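Local structure of BH2602 protein (Bacillus halodurans, 3NWZ) at residues L51-S56 with R67-P72; I85-L90 with L113-V118; M122-R127 with Y147-E152; A128-V133 with I140-K145. The protein probably hydrolyses acyl-CoA thioesters, as a HotDog-fold member of the thioesterase superfamily, and is known to bind CoA. One frame throughout, in Å; residues are numbered along the deposited sequence.

How the contacts relate
The four contacts mark out one antiparallel sheet and the helix 83-100 it curls around. Contact 1 closes the hairpin at one side of the sheet and passes straight into contact 3, where Leu126 N lies 2.7 Å from Leu68 O, a probable hydrogen bond between adjacent strands. Contact 4 is nested inside the loop that contact 3 closes, and both use strand 125-135. Contact 2 supplies the helix: its Ile85 CG2 lies 3.5 Å from Leu68 CD1 of contact 1, and its Leu90 CD2 lies 3.6 Å from Gly144 C of contact 4. Contact 4 is nearest the CoA site, the side chain of Val141 being about 3 Å from that of Arg139; this chain carries no CoA.

Contact 1 of 4, residues L51-S56 with R67-P72; sequences LTQIES and RLPIGP
Glu55 and Arg67 face each other as a hydrogen-bonded antiparallel pair, each backbone N-H donating a hydrogen bond to the other's carbonyl O. Glu55 N reaches Arg67 O at 3.1 Å, close to the carbonyl plane, and the return bond from Arg67 N to Glu55 O has the same length. Both side chains rise from one face of the sheet. Arg67 CG lies between the backbone N and the carbonyl carbon (chi1 68°), and the chain then bends at chi3. NH1 lies 3.4 Å from Glu55 CB, which is at the guanidinium edge, near its plane. The ion pair itself is long, Glu55 OE1 to Arg67 NH1 measuring 3.7 Å, with the carboxylate and guanidinium planes 52° apart. The stronger polar partner of Arg67 is Glu65, which forms a salt bridge with NH2.

Beyond the pair the contacts mix apolar and polar atoms. Ile54 CA points a C-H at Arg67 O, and its CG2 rests 4.1 Å from Leu68 CD1. Leu68 CD1 also lies against Thr52 OG1, the two side chains crossing at about a right angle. Gln53, the first residue after the helix and with positive phi, lays OE1 by Pro69 CG at 3.8 Å; Pro69 CD meets Thr52 O.

The contact therefore joins the end of helix 47-52 and the start of strand 55-58 to strand 64-69, completing a beta hairpin. Strand 125-135 flanks strand 64-69, and helix 83-100 packs against Ile54 and Leu68.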
loop_
_atom_site.group_PDB
_atom_site.type_symbol
_atom_site.label_atom_id
_atom_site.label_comp_id
_atom_site.label_asym_id
_atom_site.label_seq_id
_atom_site.Cartn_x
_atom_site.Cartn_y
_atom_site.Cartn_z
ATOM N N LEU A 51 -13.345 15.864 18.628
ATOM C CA LEU A 51 -14.384 16.303 17.708
ATOM C C LEU A 51 -14.981 15.153 16.937
ATOM O O LEU A 51 -16.024 15.303 16.301
ATOM C CB LEU A 51 -13.839 17.343 16.728
ATOM C CG LEU A 51 -13.700 18.792 17.223
ATOM C CD1 LEU A 51 -13.205 18.841 18.652
ATOM C CD2 LEU A 51 -12.730 19.535 16.311
ATOM N N THR A 52 -14.334 13.996 16.975
ATOM C CA THR A 52 -14.899 12.872 16.250
ATOM C C THR A 52 -15.573 11.875 17.190
ATOM O O THR A 52 -16.299 10.994 16.752
ATOM C CB THR A 52 -13.848 12.174 15.397
ATOM O OG1 THR A 52 -14.506 11.267 14.512
ATOM C CG2 THR A 52 -12.862 11.422 16.259
ATOM N N GLN A 53 -15.327 12.032 18.488
ATOM C CA GLN A 53 -15.919 11.180 19.521
ATOM C C GLN A 53 -15.559 9.676 19.482
ATOM O O GLN A 53 -16.378 8.839 19.853
ATOM C CB GLN A 53 -17.450 11.318 19.478
ATOM C CG GLN A 53 -17.972 12.724 19.216
ATOM C CD GLN A 53 -19.207 12.731 18.312
ATOM O OE1 GLN A 53 -20.204 12.059 18.594
ATOM N NE2 GLN A 53 -19.142 13.493 17.223
ATOM N N ILE A 54 -14.354 9.312 19.065
ATOM C CA ILE A 54 -14.006 7.889 19.011
ATOM C C ILE A 54 -14.058 7.155 20.363
ATOM O O ILE A 54 -13.767 7.734 21.410
ATOM C CB ILE A 54 -12.600 7.663 18.391
ATOM C CG1 ILE A 54 -11.527 8.383 19.207
ATOM C CG2 ILE A 54 -12.573 8.176 16.974
ATOM C CD1 ILE A 54 -10.118 8.035 18.795
ATOM N N GLU A 55 -14.455 5.882 20.328
ATOM C CA GLU A 55 -14.492 5.023 21.531
ATOM C C GLU A 55 -13.574 3.829 21.254
ATOM O O GLU A 55 -13.856 3.020 20.374
ATOM C CB GLU A 55 -15.909 4.516 21.812
ATOM C CG GLU A 55 -16.785 5.502 22.551
ATOM C CD GLU A 55 -18.260 5.266 22.298
ATOM O OE1 GLU A 55 -18.706 4.103 22.408
ATOM O OE2 GLU A 55 -18.970 6.248 21.990
ATOM N N SER A 56 -12.487 3.712 22.005
ATOM C CA SER A 56 -11.546 2.637 21.773
ATOM C C SER A 56 -11.366 1.621 22.879
ATOM O O SER A 56 -11.417 1.947 24.073
ATOM C CB SER A 56 -10.181 3.223 21.386
ATOM O OG SER A 56 -9.786 4.227 22.297
ATOM N N ARG A 67 -14.359 2.651 17.318
ATOM C CA ARG A 67 -15.569 2.988 16.585
ATOM C C ARG A 67 -15.718 4.508 16.519
ATOM O O ARG A 67 -15.251 5.245 17.391
ATOM C CB ARG A 67 -16.813 2.310 17.189
ATOM C CG ARG A 67 -17.267 2.772 18.547
ATOM C CD ARG A 67 -18.271 1.772 19.106
ATOM N NE ARG A 67 -17.625 0.499 19.423
ATOM C CZ ARG A 67 -16.852 0.292 20.489
ATOM N NH1 ARG A 67 -16.627 1.272 21.359
ATOM N NH2 ARG A 67 -16.296 -0.895 20.682
ATOM N N LEU A 68 -16.351 4.970 15.457
ATOM C CA LEU A 68 -16.537 6.387 15.229
ATOM C C LEU A 68 -17.940 6.663 14.752
ATOM O O LEU A 68 -18.383 6.100 13.763
ATOM C CB LEU A 68 -15.529 6.848 14.181
ATOM C CG LEU A 68 -15.559 8.247 13.581
ATOM C CD1 LEU A 68 -14.132 8.656 13.238
ATOM C CD2 LEU A 68 -16.430 8.259 12.343
ATOM N N PRO A 69 -18.664 7.524 15.471
ATOM C CA PRO A 69 -20.033 7.882 15.112
ATOM C C PRO A 69 -20.038 8.528 13.734
ATOM O O PRO A 69 -19.137 9.323 13.418
ATOM C CB PRO A 69 -20.424 8.894 16.195
ATOM C CG PRO A 69 -19.605 8.507 17.368
ATOM C CD PRO A 69 -18.271 8.156 16.745
ATOM N N ILE A 70 -21.028 8.190 12.908
ATOM C CA ILE A 70 -21.129 8.813 11.595
ATOM C C ILE A 70 -22.121 9.983 11.655
ATOM O O ILE A 70 -23.280 9.827 12.054
ATOM C CB ILE A 70 -21.600 7.836 10.491
ATOM C CG1 ILE A 70 -20.625 6.655 10.386
ATOM C CG2 ILE A 70 -21.693 8.611 9.117
ATOM C CD1 ILE A 70 -20.993 5.649 9.325
ATOM N N GLY A 71 -21.642 11.158 11.271
ATOM C CA GLY A 71 -22.474 12.342 11.269
ATOM C C GLY A 71 -22.050 13.205 10.099
ATOM O O GLY A 71 -21.048 12.902 9.427
ATOM N N PRO A 72 -22.778 14.296 9.831
ATOM C CA PRO A 72 -22.448 15.192 8.714
ATOM C C PRO A 72 -21.013 15.686 8.778
ATOM O O PRO A 72 -20.385 15.961 7.753
ATOM C CB PRO A 72 -23.452 16.324 8.876
ATOM C CG PRO A 72 -24.641 15.627 9.504
ATOM C CD PRO A 72 -23.987 14.751 10.538
#

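Contact 2 of 4, residues I85-L90 with L113-V118; sequences ITATLL and LNIHYV
Ile115 projects from strand 113-117 toward helix 85-90 and meets it with two separate branches. Its CB bears CG1 anti to the carbonyl carbon (chi1 -37°) and CG2 anti to the backbone N. CG2 takes Leu90, lying 3.9 Å from Leu90 CD1, and the two side chains slide past each other in opposite directions. The other branch runs out extended from CG1 (chi2 168°), and its tip CD1 ends against Ala87, 3.4 Å from Ala87 CB and 3.8 Å from Ala87 CA. One isoleucine thus packs against two residues nearly one helical turn apart.

Tyr117 extends the same apolar surface along the strand. Its ring turns an edge to Thr86, with CE1 4.2 Å from Thr86 CB, while OH passes 3.9 Å from Ala87 CB and bonds to the carbonyl O of Gly83 at the start of the helix.

The axes of helix segment 85-90 and strand segment 113-117 approach to 9.7 Å, their N-to-C directions 129° apart. This helix is the core of the HotDog fold, with Leu89 reaching strands 64-69 and 125-135 and Thr86 touching strand 139-147. Strand 108-117 ends the sheet within the chain, but residues 113-116 pair with a strand of the second subunit in an antiparallel ladder, so the sheet runs on across the interface.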
loop_
_atom_site.group_PDB
_atom_site.type_symbol
_atom_site.label_atom_id
_atom_site.label_comp_id
_atom_site.label_asym_id
_atom_site.label_seq_id
_atom_site.Cartn_x
_atom_site.Cartn_y
_atom_site.Cartn_z
ATOM N N ILE A 85 -11.258 10.132 6.801
ATOM C CA ILE A 85 -11.597 9.754 8.172
ATOM C C ILE A 85 -11.485 8.230 8.284
ATOM O O ILE A 85 -11.121 7.700 9.323
ATOM C CB ILE A 85 -13.031 10.201 8.555
ATOM C CG1 ILE A 85 -13.131 11.730 8.569
ATOM C CG2 ILE A 85 -13.394 9.674 9.928
ATOM C CD1 ILE A 85 -12.341 12.405 9.675
ATOM N N THR A 86 -11.785 7.521 7.200
ATOM C CA THR A 86 -11.685 6.076 7.215
ATOM C C THR A 86 -10.234 5.678 7.471
ATOM O O THR A 86 -9.942 4.860 8.368
ATOM C CB THR A 86 -12.127 5.449 5.890
ATOM O OG1 THR A 86 -13.452 5.881 5.560
ATOM C CG2 THR A 86 -12.114 3.924 6.023
ATOM N N ALA A 87 -9.330 6.258 6.678
ATOM C CA ALA A 87 -7.894 5.990 6.805
ATOM C C ALA A 87 -7.419 6.337 8.189
ATOM O O ALA A 87 -6.806 5.528 8.880
ATOM C CB ALA A 87 -7.141 6.796 5.796
ATOM N N THR A 88 -7.711 7.556 8.603
ATOM C CA THR A 88 -7.308 8.031 9.918
ATOM C C THR A 88 -7.798 7.144 11.053
ATOM O O THR A 88 -7.168 7.078 12.099
ATOM C CB THR A 88 -7.797 9.473 10.111
ATOM O OG1 THR A 88 -7.137 10.303 9.148
ATOM C CG2 THR A 88 -7.481 9.976 11.498
ATOM N N LEU A 89 -8.926 6.473 10.845
ATOM C CA LEU A 89 -9.503 5.566 11.855
ATOM C C LEU A 89 -8.687 4.290 11.918
ATOM O O LEU A 89 -8.246 3.887 12.988
ATOM C CB LEU A 89 -10.952 5.202 11.504
ATOM C CG LEU A 89 -11.741 4.357 12.505
ATOM C CD1 LEU A 89 -11.908 5.121 13.817
ATOM C CD2 LEU A 89 -13.107 4.039 11.899
ATOM N N LEU A 90 -8.481 3.664 10.762
ATOM C CA LEU A 90 -7.698 2.434 10.696
ATOM C C LEU A 90 -6.360 2.702 11.362
ATOM O O LEU A 90 -5.916 1.942 12.215
ATOM C CB LEU A 90 -7.478 2.016 9.234
ATOM C CG LEU A 90 -7.998 0.637 8.816
ATOM C CD1 LEU A 90 -7.601 0.369 7.391
ATOM C CD2 LEU A 90 -7.424 -0.443 9.736
ATOM N N LEU A 113 1.438 2.893 5.458
ATOM C CA LEU A 113 -0.002 2.749 5.596
ATOM C C LEU A 113 -0.502 2.352 4.223
ATOM O O LEU A 113 -0.084 2.930 3.225
ATOM C CB LEU A 113 -0.635 4.074 6.033
ATOM C CG LEU A 113 -2.136 4.033 6.357
ATOM C CD1 LEU A 113 -2.431 2.976 7.441
ATOM C CD2 LEU A 113 -2.572 5.406 6.828
ATOM N N ASN A 114 -1.368 1.348 4.168
ATOM C CA ASN A 114 -1.916 0.860 2.902
ATOM C C ASN A 114 -3.371 0.571 3.153
ATOM O O ASN A 114 -3.736 -0.004 4.172
ATOM C CB ASN A 114 -1.225 -0.418 2.460
ATOM C CG ASN A 114 -1.363 -0.669 0.961
ATOM O OD1 ASN A 114 -2.466 -0.649 0.390
ATOM N ND2 ASN A 114 -0.231 -0.915 0.314
ATOM N N ILE A 115 -4.214 0.979 2.218
ATOM C CA ILE A 115 -5.645 0.819 2.376
ATOM C C ILE A 115 -6.321 0.518 1.033
ATOM O O ILE A 115 -5.926 1.029 -0.012
ATOM C CB ILE A 115 -6.242 2.096 2.992
ATOM C CG1 ILE A 115 -5.272 2.678 4.021
ATOM C CG2 ILE A 115 -7.550 1.772 3.704
ATOM C CD1 ILE A 115 -5.618 4.084 4.490
ATOM N N HIS A 116 -7.329 -0.344 1.083
ATOM C CA HIS A 116 -8.092 -0.737 -0.090
ATOM C C HIS A 116 -9.523 -0.399 0.255
ATOM O O HIS A 116 -10.060 -0.902 1.239
ATOM C CB HIS A 116 -7.930 -2.245 -0.353
ATOM C CG HIS A 116 -6.546 -2.627 -0.767
ATOM N ND1 HIS A 116 -6.232 -2.999 -2.054
ATOM C CD2 HIS A 116 -5.373 -2.591 -0.092
ATOM C CE1 HIS A 116 -4.926 -3.170 -2.158
ATOM N NE2 HIS A 116 -4.381 -2.928 -0.980
ATOM N N TYR A 117 -10.125 0.486 -0.521
ATOM C CA TYR A 117 -11.493 0.890 -0.267
ATOM C C TYR A 117 -12.405 -0.118 -0.918
ATOM O O TYR A 117 -12.206 -0.492 -2.065
ATOM C CB TYR A 117 -11.728 2.287 -0.818
ATOM C CG TYR A 117 -11.019 3.328 -0.001
ATOM C CD1 TYR A 117 -11.599 3.846 1.158
ATOM C CD2 TYR A 117 -9.736 3.747 -0.348
ATOM C CE1 TYR A 117 -10.911 4.762 1.967
ATOM C CE2 TYR A 117 -9.045 4.654 0.446
ATOM C CZ TYR A 117 -9.637 5.155 1.601
ATOM O OH TYR A 117 -8.933 6.029 2.386
ATOM N N VAL A 118 -13.421 -0.539 -0.177
ATOM C CA VAL A 118 -14.325 -1.566 -0.654
ATOM C C VAL A 118 -15.753 -1.082 -0.817
ATOM O O VAL A 118 -16.291 -1.090 -1.921
ATOM C CB VAL A 118 -14.275 -2.763 0.321
ATOM C CG1 VAL A 118 -15.368 -3.756 -0.002
ATOM C CG2 VAL A 118 -12.892 -3.404 0.265
#

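Contact 3 of 4, residues M122-R127 with Y147-E152; sequences MGTYLR and YTDQGE
Arg127 and Tyr147 form an antiparallel hydrogen-bonded pair, Arg127 N meeting Tyr147 O and Tyr147 N meeting Arg127 O, both at 2.9 Å, the second donor lying above the carbonyl plane. Their side chains leave the same face of the sheet. Arg127 CG is anti to the backbone N (chi1 -153°), and the chain bends at chi3. NH2 comes 3.4 Å from Tyr147 CD1, which lies over one face of the guanidinium, the two planes 38° apart. Arg127 NE has a long, weak ion pair with Glu65.

Past this pair segment 147-152 leaves the sheet in a type I turn, Thr148 to Gly151, that links strands 139-147 and 153-163 of the HotDog sheet. Thr148 OG1 accepts from Gln150 N, adding an ST turn at the start of the beta turn, and donates to Glu152 OE2 at 2.9 Å.

The turn presents Asp149 to residues 123-125. Asp149 CG sits between its own backbone N and carbonyl carbon (chi1 43°), and OD2 takes two bonds from one residue: Thr124 N, from above the carboxylate plane, and Thr124 OG1, on the anti lone pair, each 2.6 Å from OD2. Asp149 CB packs 3.3 Å from Tyr125 CE1, the tyrosine ring standing nearly perpendicular to the carboxylate. Thr148 CB, meanwhile, rests against the carbonyl O of Met122, which is modelled as selenomethionine.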
loop_
_atom_site.group_PDB
_atom_site.type_symbol
_atom_site.label_atom_id
_atom_site.label_comp_id
_atom_site.label_asym_id
_atom_site.label_seq_id
_atom_site.Cartn_x
_atom_site.Cartn_y
_atom_site.Cartn_z
HETATM N N MSE A 122 -21.026 3.960 5.538
HETATM C CA MSE A 122 -22.338 4.548 5.805
HETATM C C MSE A 122 -23.056 3.829 6.942
HETATM O O MSE A 122 -22.756 2.681 7.267
HETATM C CB MSE A 122 -23.204 4.522 4.549
HETATM C CG MSE A 122 -22.515 5.092 3.314
HETATM SE SE MSE A 122 -23.669 5.278 1.782
HETATM C CE MSE A 122 -22.747 6.738 0.922
ATOM N N GLY A 123 -24.018 4.518 7.542
ATOM C CA GLY A 123 -24.743 3.949 8.655
ATOM C C GLY A 123 -24.592 4.911 9.812
ATOM O O GLY A 123 -24.397 6.107 9.586
ATOM N N THR A 124 -24.647 4.409 11.040
ATOM C CA THR A 124 -24.529 5.265 12.206
ATOM C C THR A 124 -23.137 5.356 12.827
ATOM O O THR A 124 -22.877 6.248 13.625
ATOM C CB THR A 124 -25.508 4.829 13.291
ATOM O OG1 THR A 124 -25.241 3.465 13.659
ATOM C CG2 THR A 124 -26.932 4.969 12.784
ATOM N N TYR A 125 -22.248 4.429 12.486
ATOM C CA TYR A 125 -20.888 4.478 13.021
ATOM C C TYR A 125 -19.962 3.509 12.297
ATOM O O TYR A 125 -20.421 2.562 11.673
ATOM C CB TYR A 125 -20.881 4.145 14.512
ATOM C CG TYR A 125 -21.192 2.704 14.800
ATOM C CD1 TYR A 125 -22.489 2.299 15.095
ATOM C CD2 TYR A 125 -20.202 1.734 14.702
ATOM C CE1 TYR A 125 -22.796 0.955 15.285
ATOM C CE2 TYR A 125 -20.496 0.387 14.886
ATOM C CZ TYR A 125 -21.796 0.006 15.177
ATOM O OH TYR A 125 -22.090 -1.321 15.352
ATOM N N LEU A 126 -18.658 3.753 12.378
ATOM C CA LEU A 126 -17.685 2.869 11.747
ATOM C C LEU A 126 -16.958 2.073 12.821
ATOM O O LEU A 126 -16.866 2.505 13.975
ATOM C CB LEU A 126 -16.695 3.663 10.896
ATOM C CG LEU A 126 -17.384 4.308 9.691
ATOM C CD1 LEU A 126 -16.371 4.605 8.590
ATOM C CD2 LEU A 126 -18.450 3.347 9.156
ATOM N N ARG A 127 -16.458 0.899 12.463
ATOM C CA ARG A 127 -15.784 0.091 13.463
ATOM C C ARG A 127 -14.500 -0.456 12.889
ATOM O O ARG A 127 -14.531 -1.413 12.131
ATOM C CB ARG A 127 -16.702 -1.067 13.914
ATOM C CG ARG A 127 -16.421 -1.548 15.324
ATOM C CD ARG A 127 -17.216 -2.817 15.649
ATOM N NE ARG A 127 -16.627 -4.025 15.069
ATOM C CZ ARG A 127 -17.296 -4.898 14.322
ATOM N NH1 ARG A 127 -18.579 -4.699 14.056
ATOM N NH2 ARG A 127 -16.682 -5.972 13.841
ATOM N N TYR A 147 -15.517 -1.625 9.417
ATOM C CA TYR A 147 -16.867 -2.157 9.189
ATOM C C TYR A 147 -17.995 -1.155 9.435
ATOM O O TYR A 147 -17.873 -0.239 10.257
ATOM C CB TYR A 147 -17.107 -3.371 10.105
ATOM C CG TYR A 147 -16.096 -4.486 9.951
ATOM C CD1 TYR A 147 -15.230 -4.816 10.984
ATOM C CD2 TYR A 147 -16.021 -5.215 8.777
ATOM C CE1 TYR A 147 -14.312 -5.854 10.847
ATOM C CE2 TYR A 147 -15.113 -6.246 8.630
ATOM C CZ TYR A 147 -14.262 -6.565 9.663
ATOM O OH TYR A 147 -13.368 -7.602 9.502
ATOM N N THR A 148 -19.108 -1.339 8.733
ATOM C CA THR A 148 -20.263 -0.458 8.919
ATOM C C THR A 148 -20.979 -1.053 10.109
ATOM O O THR A 148 -20.520 -2.065 10.651
ATOM C CB THR A 148 -21.206 -0.519 7.730
ATOM O OG1 THR A 148 -21.639 -1.873 7.541
ATOM C CG2 THR A 148 -20.521 -0.028 6.491
ATOM N N ASP A 149 -22.096 -0.462 10.522
ATOM C CA ASP A 149 -22.834 -1.030 11.657
ATOM C C ASP A 149 -23.622 -2.281 11.251
ATOM O O ASP A 149 -24.436 -2.793 12.021
ATOM C CB ASP A 149 -23.790 -0.007 12.276
ATOM C CG ASP A 149 -24.543 0.784 11.242
ATOM O OD1 ASP A 149 -24.681 0.314 10.094
ATOM O OD2 ASP A 149 -25.010 1.884 11.585
ATOM N N GLN A 150 -23.378 -2.767 10.037
ATOM C CA GLN A 150 -24.047 -3.961 9.545
ATOM C C GLN A 150 -23.055 -5.111 9.526
ATOM O O GLN A 150 -23.438 -6.272 9.578
ATOM C CB GLN A 150 -24.587 -3.730 8.132
ATOM C CG GLN A 150 -25.670 -2.672 8.068
ATOM C CD GLN A 150 -26.818 -2.965 9.018
ATOM O OE1 GLN A 150 -27.653 -3.826 8.753
ATOM N NE2 GLN A 150 -26.852 -2.259 10.141
ATOM N N GLY A 151 -21.771 -4.781 9.469
ATOM C CA GLY A 151 -20.758 -5.814 9.424
ATOM C C GLY A 151 -20.141 -5.798 8.044
ATOM O O GLY A 151 -19.231 -6.578 7.751
ATOM N N GLU A 152 -20.646 -4.913 7.185
ATOM C CA GLU A 152 -20.111 -4.784 5.832
ATOM C C GLU A 152 -18.727 -4.178 5.928
ATOM O O GLU A 152 -18.500 -3.295 6.744
ATOM C CB GLU A 152 -21.007 -3.885 4.993
ATOM C CG GLU A 152 -22.261 -4.570 4.482
ATOM C CD GLU A 152 -23.505 -3.731 4.699
ATOM O OE1 GLU A 152 -24.583 -4.138 4.213
ATOM O OE2 GLU A 152 -23.407 -2.668 5.361
#

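Contact 4 of 4, residues A128-V133 with I140-K145; sequences AVASIV and IVVEGK
Ser131 OG and Glu143 CG each sit between their own backbone N and carbonyl carbon (chi1 73° and 79°), which brings the serine oxygen to 3.3 Å from Glu143 CG on one face of the sheet. The glutamate is extended beyond CG, and OE2 lies 3.2 Å from Ser131 OG. Val133 comes in across it at about a right angle, its CG2 3.4 Å from both Glu143 CB and OE2. Val133 CG2 and Ser131 OG thus both touch the Glu143 side chain. Lys145 of this chain pairs through NZ with the carboxylate of Glu143 of the third subunit, a salt bridge between chains.

On the face of Ala130 and Val142, Val142 CG2 lies 4.0 Å from Ala130 CB, and the Val142 side chain touches Met94 of helix 83-100. Gly144 has no side chain there, and its CA comes 3.9 Å from Ala130 CA.

Five backbone hydrogen bonds hold the strands, two for each of the pairs Val129-Lys145 and Ser131-Glu143, with a fifth from Val133 N to Val141 O. The N-to-C directions of strand segments 128-132 and 140-145 are 158° apart. This is the antiparallel beta hairpin of strands 125-135 and 139-147, central to the HotDog sheet; the CoA-binding residues His134, Lys137, Gln138 and Arg139 lie at its closed end, in and beside the turn, although this chain holds no CoA.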
loop_
_atom_site.group_PDB
_atom_site.type_symbol
_atom_site.label_atom_id
_atom_site.label_comp_id
_atom_site.label_asym_id
_atom_site.label_seq_id
_atom_site.Cartn_x
_atom_site.Cartn_y
_atom_site.Cartn_z
ATOM N N ALA A 128 -13.368 0.149 13.220
ATOM C CA ALA A 128 -12.115 -0.361 12.695
ATOM C C ALA A 128 -11.522 -1.408 13.655
ATOM O O ALA A 128 -11.498 -1.216 14.871
ATOM C CB ALA A 128 -11.112 0.807 12.456
ATOM N N VAL A 129 -11.040 -2.518 13.103
ATOM C CA VAL A 129 -10.440 -3.579 13.934
ATOM C C VAL A 129 -9.048 -3.932 13.458
ATOM O O VAL A 129 -8.868 -4.327 12.307
ATOM C CB VAL A 129 -11.303 -4.880 13.927
ATOM C CG1 VAL A 129 -10.716 -5.907 14.936
ATOM C CG2 VAL A 129 -12.744 -4.530 14.244
ATOM N N ALA A 130 -8.077 -3.818 14.355
ATOM C CA ALA A 130 -6.686 -4.085 14.019
ATOM C C ALA A 130 -6.078 -5.268 14.779
ATOM O O ALA A 130 -6.461 -5.542 15.918
ATOM C CB ALA A 130 -5.840 -2.789 14.287
ATOM N N SER A 131 -5.117 -5.943 14.139
ATOM C CA SER A 131 -4.391 -7.074 14.739
ATOM C C SER A 131 -2.908 -7.114 14.310
ATOM O O SER A 131 -2.564 -6.861 13.162
ATOM C CB SER A 131 -5.065 -8.426 14.403
ATOM O OG SER A 131 -4.878 -8.821 13.059
ATOM N N ILE A 132 -2.028 -7.421 15.251
ATOM C CA ILE A 132 -0.612 -7.498 14.950
ATOM C C ILE A 132 -0.335 -8.676 14.006
ATOM O O ILE A 132 -0.883 -9.786 14.176
ATOM C CB ILE A 132 0.206 -7.666 16.227
ATOM C CG1 ILE A 132 -0.038 -6.476 17.154
ATOM C CG2 ILE A 132 1.683 -7.804 15.881
ATOM C CD1 ILE A 132 0.798 -6.500 18.388
ATOM N N VAL A 133 0.509 -8.426 13.004
ATOM C CA VAL A 133 0.835 -9.434 12.016
ATOM C C VAL A 133 2.251 -9.877 12.265
ATOM O O VAL A 133 2.651 -10.978 11.903
ATOM C CB VAL A 133 0.721 -8.840 10.599
ATOM C CG1 VAL A 133 1.094 -9.894 9.553
ATOM C CG2 VAL A 133 -0.705 -8.301 10.385
ATOM N N ILE A 140 6.852 -2.726 13.610
ATOM C CA ILE A 140 5.714 -3.580 13.920
ATOM C C ILE A 140 4.712 -3.511 12.800
ATOM O O ILE A 140 4.184 -2.454 12.499
ATOM C CB ILE A 140 5.013 -3.175 15.243
ATOM C CG1 ILE A 140 5.875 -3.567 16.445
ATOM C CG2 ILE A 140 3.669 -3.874 15.353
ATOM C CD1 ILE A 140 5.301 -3.125 17.761
ATOM N N VAL A 141 4.473 -4.664 12.181
ATOM C CA VAL A 141 3.535 -4.788 11.087
ATOM C C VAL A 141 2.196 -5.196 11.688
ATOM O O VAL A 141 2.119 -6.159 12.456
ATOM C CB VAL A 141 4.030 -5.845 10.107
ATOM C CG1 VAL A 141 3.014 -6.059 8.985
ATOM C CG2 VAL A 141 5.390 -5.408 9.551
ATOM N N VAL A 142 1.157 -4.440 11.343
ATOM C CA VAL A 142 -0.184 -4.670 11.844
ATOM C C VAL A 142 -1.143 -4.655 10.659
ATOM O O VAL A 142 -0.777 -4.220 9.576
ATOM C CB VAL A 142 -0.590 -3.573 12.870
ATOM C CG1 VAL A 142 -0.338 -2.190 12.280
ATOM C CG2 VAL A 142 -2.068 -3.711 13.247
ATOM N N GLU A 143 -2.364 -5.141 10.871
ATOM C CA GLU A 143 -3.361 -5.202 9.815
ATOM C C GLU A 143 -4.717 -4.859 10.396
ATOM O O GLU A 143 -4.954 -5.086 11.577
ATOM C CB GLU A 143 -3.411 -6.613 9.227
ATOM C CG GLU A 143 -4.201 -7.615 10.093
ATOM C CD GLU A 143 -4.160 -9.024 9.544
ATOM O OE1 GLU A 143 -4.632 -9.243 8.403
ATOM O OE2 GLU A 143 -3.650 -9.914 10.258
ATOM N N GLY A 144 -5.615 -4.330 9.573
ATOM C CA GLY A 144 -6.934 -3.984 10.081
ATOM C C GLY A 144 -8.061 -3.882 9.061
ATOM O O GLY A 144 -7.838 -3.905 7.861
ATOM N N LYS A 145 -9.285 -3.770 9.555
ATOM C CA LYS A 145 -10.464 -3.654 8.717
ATOM C C LYS A 145 -11.431 -2.660 9.329
ATOM O O LYS A 145 -11.460 -2.458 10.552
ATOM C CB LYS A 145 -11.167 -5.004 8.568
ATOM C CG LYS A 145 -10.551 -5.895 7.515
ATOM C CD LYS A 145 -11.316 -7.205 7.384
ATOM C CE LYS A 145 -10.722 -8.074 6.288
ATOM N NZ LYS A 145 -9.294 -8.403 6.580
#